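Local coordinates for protein 2-pyrone-4,6-dicarboxylic acid hydrolase, putative (Pseudomonas putida, PDB 2FFI) that probably acts as a 2-pyrone-4,6-dicarboxylate lactonase, a TIM-barrel hydrolase of the amidohydrolase family, at residues Ser55-Asn69 with Leu76-Glu90. Numbering follows the deposited sequence.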
loop_
_atom_site.group_PDB
_atom_site.type_symbol
_atom_site.label_atom_id
_atom_site.label_comp_id
_atom_site.label_asym_id
_atom_site.label_seq_id
_atom_site.Cartn_x
_atom_site.Cartn_y
_atom_site.Cartn_z
ATOM N N SER A 55 -3.638 -12.624 -9.849
ATOM C CA SER A 55 -4.343 -12.258 -11.073
ATOM C C SER A 55 -4.780 -10.793 -11.114
ATOM O O SER A 55 -5.002 -10.229 -12.187
ATOM C CB SER A 55 -5.592 -13.143 -11.222
ATOM O OG SER A 55 -6.424 -13.079 -10.057
ATOM N N HIS A 56 -4.914 -10.185 -9.943
ATOM C CA HIS A 56 -5.349 -8.804 -9.845
ATOM C C HIS A 56 -4.335 -8.065 -8.999
ATOM O O HIS A 56 -3.658 -8.674 -8.162
ATOM C CB HIS A 56 -6.740 -8.753 -9.210
ATOM C CG HIS A 56 -7.829 -9.268 -10.104
ATOM N ND1 HIS A 56 -8.461 -8.476 -11.041
ATOM C CD2 HIS A 56 -8.372 -10.503 -10.236
ATOM C CE1 HIS A 56 -9.346 -9.198 -11.706
ATOM N NE2 HIS A 56 -9.312 -10.431 -11.236
ATOM N N GLY A 57 -4.222 -6.758 -9.210
ATOM C CA GLY A 57 -3.261 -5.978 -8.451
ATOM C C GLY A 57 -3.707 -4.545 -8.253
ATOM O O GLY A 57 -4.644 -4.089 -8.901
ATOM N N VAL A 58 -3.027 -3.847 -7.348
ATOM C CA VAL A 58 -3.306 -2.461 -7.019
ATOM C C VAL A 58 -2.106 -1.579 -7.360
ATOM O O VAL A 58 -1.026 -1.723 -6.778
ATOM C CB VAL A 58 -3.591 -2.316 -5.530
ATOM C CG1 VAL A 58 -3.908 -0.872 -5.205
ATOM C CG2 VAL A 58 -4.731 -3.234 -5.146
ATOM N N LEU A 59 -2.285 -0.666 -8.306
ATOM C CA LEU A 59 -1.203 0.239 -8.689
ATOM C C LEU A 59 -1.186 1.419 -7.734
ATOM O O LEU A 59 -2.144 2.157 -7.635
ATOM C CB LEU A 59 -1.410 0.759 -10.117
ATOM C CG LEU A 59 -1.452 -0.258 -11.265
ATOM C CD1 LEU A 59 -1.667 0.442 -12.591
ATOM C CD2 LEU A 59 -0.142 -1.055 -11.276
ATOM N N VAL A 60 -0.108 1.597 -7.003
ATOM C CA VAL A 60 -0.058 2.736 -6.122
ATOM C C VAL A 60 0.796 3.779 -6.814
ATOM O O VAL A 60 1.737 3.452 -7.544
ATOM C CB VAL A 60 0.535 2.370 -4.751
ATOM C CG1 VAL A 60 0.785 3.615 -3.945
ATOM C CG2 VAL A 60 -0.429 1.450 -4.002
ATOM N N GLN A 61 0.437 5.037 -6.625
ATOM C CA GLN A 61 1.189 6.123 -7.231
ATOM C C GLN A 61 2.614 6.133 -6.664
ATOM O O GLN A 61 2.808 6.103 -5.444
ATOM C CB GLN A 61 0.495 7.466 -6.948
ATOM C CG GLN A 61 1.300 8.685 -7.358
ATOM C CD GLN A 61 1.459 8.807 -8.855
ATOM O OE1 GLN A 61 1.400 7.812 -9.589
ATOM N NE2 GLN A 61 1.677 10.033 -9.323
ATOM N N PRO A 62 3.629 6.143 -7.543
ATOM C CA PRO A 62 5.017 6.158 -7.072
ATOM C C PRO A 62 5.382 7.583 -6.616
ATOM O O PRO A 62 5.093 8.551 -7.317
ATOM C CB PRO A 62 5.799 5.690 -8.302
ATOM C CG PRO A 62 4.975 6.178 -9.441
ATOM C CD PRO A 62 3.552 5.969 -9.007
ATOM N N SER A 63 6.009 7.717 -5.450
ATOM C CA SER A 63 6.375 9.037 -4.921
ATOM C C SER A 63 7.014 10.016 -5.896
ATOM O O SER A 63 6.585 11.167 -5.986
ATOM C CB SER A 63 7.313 8.904 -3.727
ATOM O OG SER A 63 6.682 8.231 -2.660
ATOM N N PHE A 64 8.035 9.580 -6.626
ATOM C CA PHE A 64 8.720 10.486 -7.554
ATOM C C PHE A 64 7.869 11.088 -8.676
ATOM O O PHE A 64 8.383 11.821 -9.503
ATOM C CB PHE A 64 9.941 9.781 -8.159
ATOM C CG PHE A 64 9.595 8.675 -9.112
ATOM C CD1 PHE A 64 9.328 8.952 -10.446
ATOM C CD2 PHE A 64 9.545 7.359 -8.681
ATOM C CE1 PHE A 64 9.019 7.938 -11.341
ATOM C CE2 PHE A 64 9.234 6.333 -9.572
ATOM C CZ PHE A 64 8.973 6.626 -10.904
ATOM N N LEU A 65 6.579 10.773 -8.700
ATOM C CA LEU A 65 5.691 11.285 -9.731
ATOM C C LEU A 65 4.730 12.324 -9.144
ATOM O O LEU A 65 4.051 13.050 -9.876
ATOM C CB LEU A 65 4.914 10.128 -10.399
ATOM C CG LEU A 65 5.726 9.230 -11.342
ATOM C CD1 LEU A 65 4.836 8.198 -12.072
ATOM C CD2 LEU A 65 6.413 10.109 -12.368
ATOM N N GLY A 66 4.690 12.389 -7.816
ATOM C CA GLY A 66 3.835 13.337 -7.135
ATOM C C GLY A 66 2.381 13.212 -7.520
ATOM O O GLY A 66 1.835 12.115 -7.539
ATOM N N THR A 67 1.753 14.337 -7.847
ATOM C CA THR A 67 0.338 14.342 -8.202
ATOM C C THR A 67 0.015 13.912 -9.630
ATOM O O THR A 67 -1.148 13.697 -9.964
ATOM C CB THR A 67 -0.271 15.711 -7.950
ATOM O OG1 THR A 67 -0.042 16.064 -6.584
ATOM C CG2 THR A 67 -1.762 15.671 -8.177
ATOM N N ASP A 68 1.029 13.781 -10.478
ATOM C CA ASP A 68 0.777 13.353 -11.845
ATOM C C ASP A 68 0.443 11.860 -11.839
ATOM O O ASP A 68 1.340 11.015 -11.779
ATOM C CB ASP A 68 2.005 13.613 -12.718
ATOM C CG ASP A 68 1.722 13.388 -14.191
ATOM O OD1 ASP A 68 0.520 13.316 -14.539
ATOM O OD2 ASP A 68 2.682 13.302 -14.992
ATOM N N ASN A 69 -0.847 11.541 -11.885
ATOM C CA ASN A 69 -1.299 10.152 -11.886
ATOM C C ASN A 69 -1.676 9.675 -13.289
ATOM O O ASN A 69 -2.456 8.738 -13.432
ATOM C CB ASN A 69 -2.528 9.987 -10.996
ATOM C CG ASN A 69 -2.323 10.504 -9.589
ATOM O OD1 ASN A 69 -1.572 9.930 -8.797
ATOM N ND2 ASN A 69 -3.015 11.593 -9.263
ATOM N N LEU A 76 -4.646 1.697 -15.800
ATOM C CA LEU A 76 -5.871 1.153 -15.232
ATOM C C LEU A 76 -6.850 0.834 -16.362
ATOM O O LEU A 76 -7.485 -0.224 -16.373
ATOM C CB LEU A 76 -6.494 2.162 -14.263
ATOM C CG LEU A 76 -6.563 1.781 -12.782
ATOM C CD1 LEU A 76 -5.361 0.963 -12.407
ATOM C CD2 LEU A 76 -6.648 3.041 -11.937
ATOM N N GLN A 77 -6.955 1.747 -17.323
ATOM C CA GLN A 77 -7.856 1.566 -18.453
ATOM C C GLN A 77 -7.323 0.492 -19.414
ATOM O O GLN A 77 -8.105 -0.190 -20.091
ATOM C CB GLN A 77 -8.020 2.891 -19.202
ATOM C CG GLN A 77 -8.191 4.099 -18.316
ATOM C CD GLN A 77 -8.072 5.404 -19.088
ATOM O OE1 GLN A 77 -7.390 5.471 -20.117
ATOM N NE2 GLN A 77 -8.726 6.453 -18.584
ATOM N N THR A 78 -5.996 0.359 -19.468
ATOM C CA THR A 78 -5.329 -0.610 -20.334
ATOM C C THR A 78 -5.774 -2.036 -20.003
ATOM O O THR A 78 -6.007 -2.854 -20.890
ATOM C CB THR A 78 -3.801 -0.471 -20.197
ATOM O OG1 THR A 78 -3.379 0.701 -20.903
ATOM C CG2 THR A 78 -3.078 -1.672 -20.764
ATOM N N VAL A 79 -5.903 -2.321 -18.717
ATOM C CA VAL A 79 -6.354 -3.626 -18.278
ATOM C C VAL A 79 -7.509 -3.388 -17.323
ATOM O O VAL A 79 -7.348 -3.426 -16.096
ATOM C CB VAL A 79 -5.253 -4.399 -17.552
ATOM C CG1 VAL A 79 -4.254 -4.936 -18.558
ATOM C CG2 VAL A 79 -4.554 -3.488 -16.547
ATOM N N PRO A 80 -8.699 -3.125 -17.884
ATOM C CA PRO A 80 -9.903 -2.870 -17.084
ATOM C C PRO A 80 -10.317 -4.014 -16.149
ATOM O O PRO A 80 -10.305 -5.181 -16.531
ATOM C CB PRO A 80 -10.952 -2.563 -18.151
ATOM C CG PRO A 80 -10.488 -3.388 -19.326
ATOM C CD PRO A 80 -9.010 -3.119 -19.328
ATOM N N GLY A 81 -10.684 -3.656 -14.923
ATOM C CA GLY A 81 -11.110 -4.643 -13.956
ATOM C C GLY A 81 -9.964 -5.324 -13.245
ATOM O O GLY A 81 -10.040 -5.572 -12.041
ATOM N N GLN A 82 -8.890 -5.606 -13.974
ATOM C CA GLN A 82 -7.729 -6.294 -13.400
ATOM C C GLN A 82 -6.969 -5.533 -12.316
ATOM O O GLN A 82 -6.353 -6.142 -11.449
ATOM C CB GLN A 82 -6.758 -6.702 -14.524
ATOM C CG GLN A 82 -5.547 -7.507 -14.043
ATOM C CD GLN A 82 -4.892 -8.342 -15.145
ATOM O OE1 GLN A 82 -4.675 -7.855 -16.260
ATOM N NE2 GLN A 82 -4.556 -9.600 -14.827
ATOM N N LEU A 83 -7.034 -4.209 -12.343
ATOM C CA LEU A 83 -6.310 -3.420 -11.365
ATOM C C LEU A 83 -7.166 -2.352 -10.727
ATOM O O LEU A 83 -8.223 -2.010 -11.252
ATOM C CB LEU A 83 -5.117 -2.745 -12.035
ATOM C CG LEU A 83 -4.103 -3.660 -12.715
ATOM C CD1 LEU A 83 -3.081 -2.841 -13.499
ATOM C CD2 LEU A 83 -3.432 -4.525 -11.651
ATOM N N ARG A 84 -6.704 -1.815 -9.598
ATOM C CA ARG A 84 -7.436 -0.744 -8.937
ATOM C C ARG A 84 -6.530 0.452 -8.709
ATOM O O ARG A 84 -6.792 1.548 -9.200
ATOM C CB ARG A 84 -8.034 -1.202 -7.610
ATOM C CG ARG A 84 -9.222 -2.131 -7.777
ATOM C CD ARG A 84 -10.363 -1.486 -8.554
ATOM N NE ARG A 84 -11.462 -2.431 -8.656
ATOM C CZ ARG A 84 -11.824 -3.037 -9.778
ATOM N NH1 ARG A 84 -12.840 -3.898 -9.769
ATOM N NH2 ARG A 84 -11.193 -2.763 -10.911
ATOM N N GLY A 85 -5.451 0.251 -7.973
ATOM C CA GLY A 85 -4.546 1.362 -7.742
ATOM C C GLY A 85 -5.041 2.588 -6.976
ATOM O O GLY A 85 -6.206 2.984 -7.069
ATOM N N VAL A 86 -4.113 3.188 -6.224
ATOM C CA VAL A 86 -4.354 4.372 -5.410
ATOM C C VAL A 86 -3.516 5.525 -5.963
ATOM O O VAL A 86 -2.456 5.293 -6.548
ATOM C CB VAL A 86 -3.960 4.118 -3.940
ATOM C CG1 VAL A 86 -4.397 2.727 -3.515
ATOM C CG2 VAL A 86 -2.485 4.294 -3.751
ATOM N N VAL A 87 -3.993 6.756 -5.792
ATOM C CA VAL A 87 -3.273 7.925 -6.297
ATOM C C VAL A 87 -2.836 8.927 -5.213
ATOM O O VAL A 87 -3.050 8.710 -4.014
ATOM C CB VAL A 87 -4.130 8.694 -7.351
ATOM C CG1 VAL A 87 -4.438 7.802 -8.538
ATOM C CG2 VAL A 87 -5.419 9.199 -6.720
HETATM N N MSE A 88 -2.188 10.005 -5.653
HETATM C CA MSE A 88 -1.760 11.079 -4.761
HETATM C C MSE A 88 -2.402 12.356 -5.299
HETATM O O MSE A 88 -2.233 12.713 -6.460
HETATM C CB MSE A 88 -0.231 11.190 -4.709
HETATM C CG MSE A 88 0.423 10.098 -3.853
HETATM SE SE MSE A 88 2.353 10.295 -3.532
HETATM C CE MSE A 88 2.259 11.652 -2.112
ATOM N N LEU A 89 -3.165 13.031 -4.452
ATOM C CA LEU A 89 -3.872 14.235 -4.866
ATOM C C LEU A 89 -3.308 15.524 -4.291
ATOM O O LEU A 89 -2.777 15.553 -3.181
ATOM C CB LEU A 89 -5.337 14.115 -4.471
ATOM C CG LEU A 89 -6.052 12.873 -4.995
ATOM C CD1 LEU A 89 -7.389 12.739 -4.278
ATOM C CD2 LEU A 89 -6.240 12.969 -6.496
ATOM N N GLU A 90 -3.448 16.602 -5.053
ATOM C CA GLU A 90 -2.958 17.900 -4.614
ATOM C C GLU A 90 -3.847 18.366 -3.459
ATOM O O GLU A 90 -4.959 17.870 -3.286
ATOM C CB GLU A 90 -3.006 18.902 -5.771
ATOM C CG GLU A 90 -1.880 19.949 -5.777
ATOM C CD GLU A 90 -0.683 19.530 -6.616
ATOM O OE1 GLU A 90 0.321 19.024 -6.058
ATOM O OE2 GLU A 90 -0.748 19.704 -7.852
#
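Asn69 carries its CG beside the backbone N (chi1 -54°), which lays the amide over Val87 and against the backbone of Met88, while Gln82 reaches Ser55 with CG anti to its own N (chi1 -176°) and an extended chain beyond. Between these two ends, 55-69 and 76-90 run in parallel as a beta-alpha-beta unit of the TIM barrel, connected through helix 70-78, with backbone bridges at Gly57-Leu83 and Val60-Val86. The Asn69 amide grips Met88 twice: OD1 accepts from Met88 N at 3.2 Å, and ND2 gives to Met88 O at 3.1 Å from above the carbonyl plane. An alanine here would remove both bonds and would probably leave the N-H and C=O of Met88 without these mates and the Leu65-Asp68 turn, which leads into Asn69, less firmly tied to the backbone of Met88. Gln61 packs its CG against Met88 CG (3.9 Å), its chain running across that of Met88, and then folds back, turning its NE2 to the carbonyls of Gly66 and Asp68, which ties down the turn ahead of Asn69. On the apolar side toward helix 70-78, Leu59 CD1 sits 3.7 Å from both Leu83 CD1 and Leu76 CD1; Leu72 and Ala75 also touch Leu59. Val60 and Val86 stand next to each other with their methyls in contact, and both touch Arg110 of strand 108-110. At the other end, Gln82 O is shared by Gly57 N, which lies in the carbonyl plane, and by His56 ND1, which stands above it; His56 NE2 is bonded to Leu10 O, so both ring nitrogens are engaged. The Gln82 amide finishes the row, its NE2 meeting Ser55 O at 2.8 Å in a nearly straight bond (168°) with the oxygen in the amide plane.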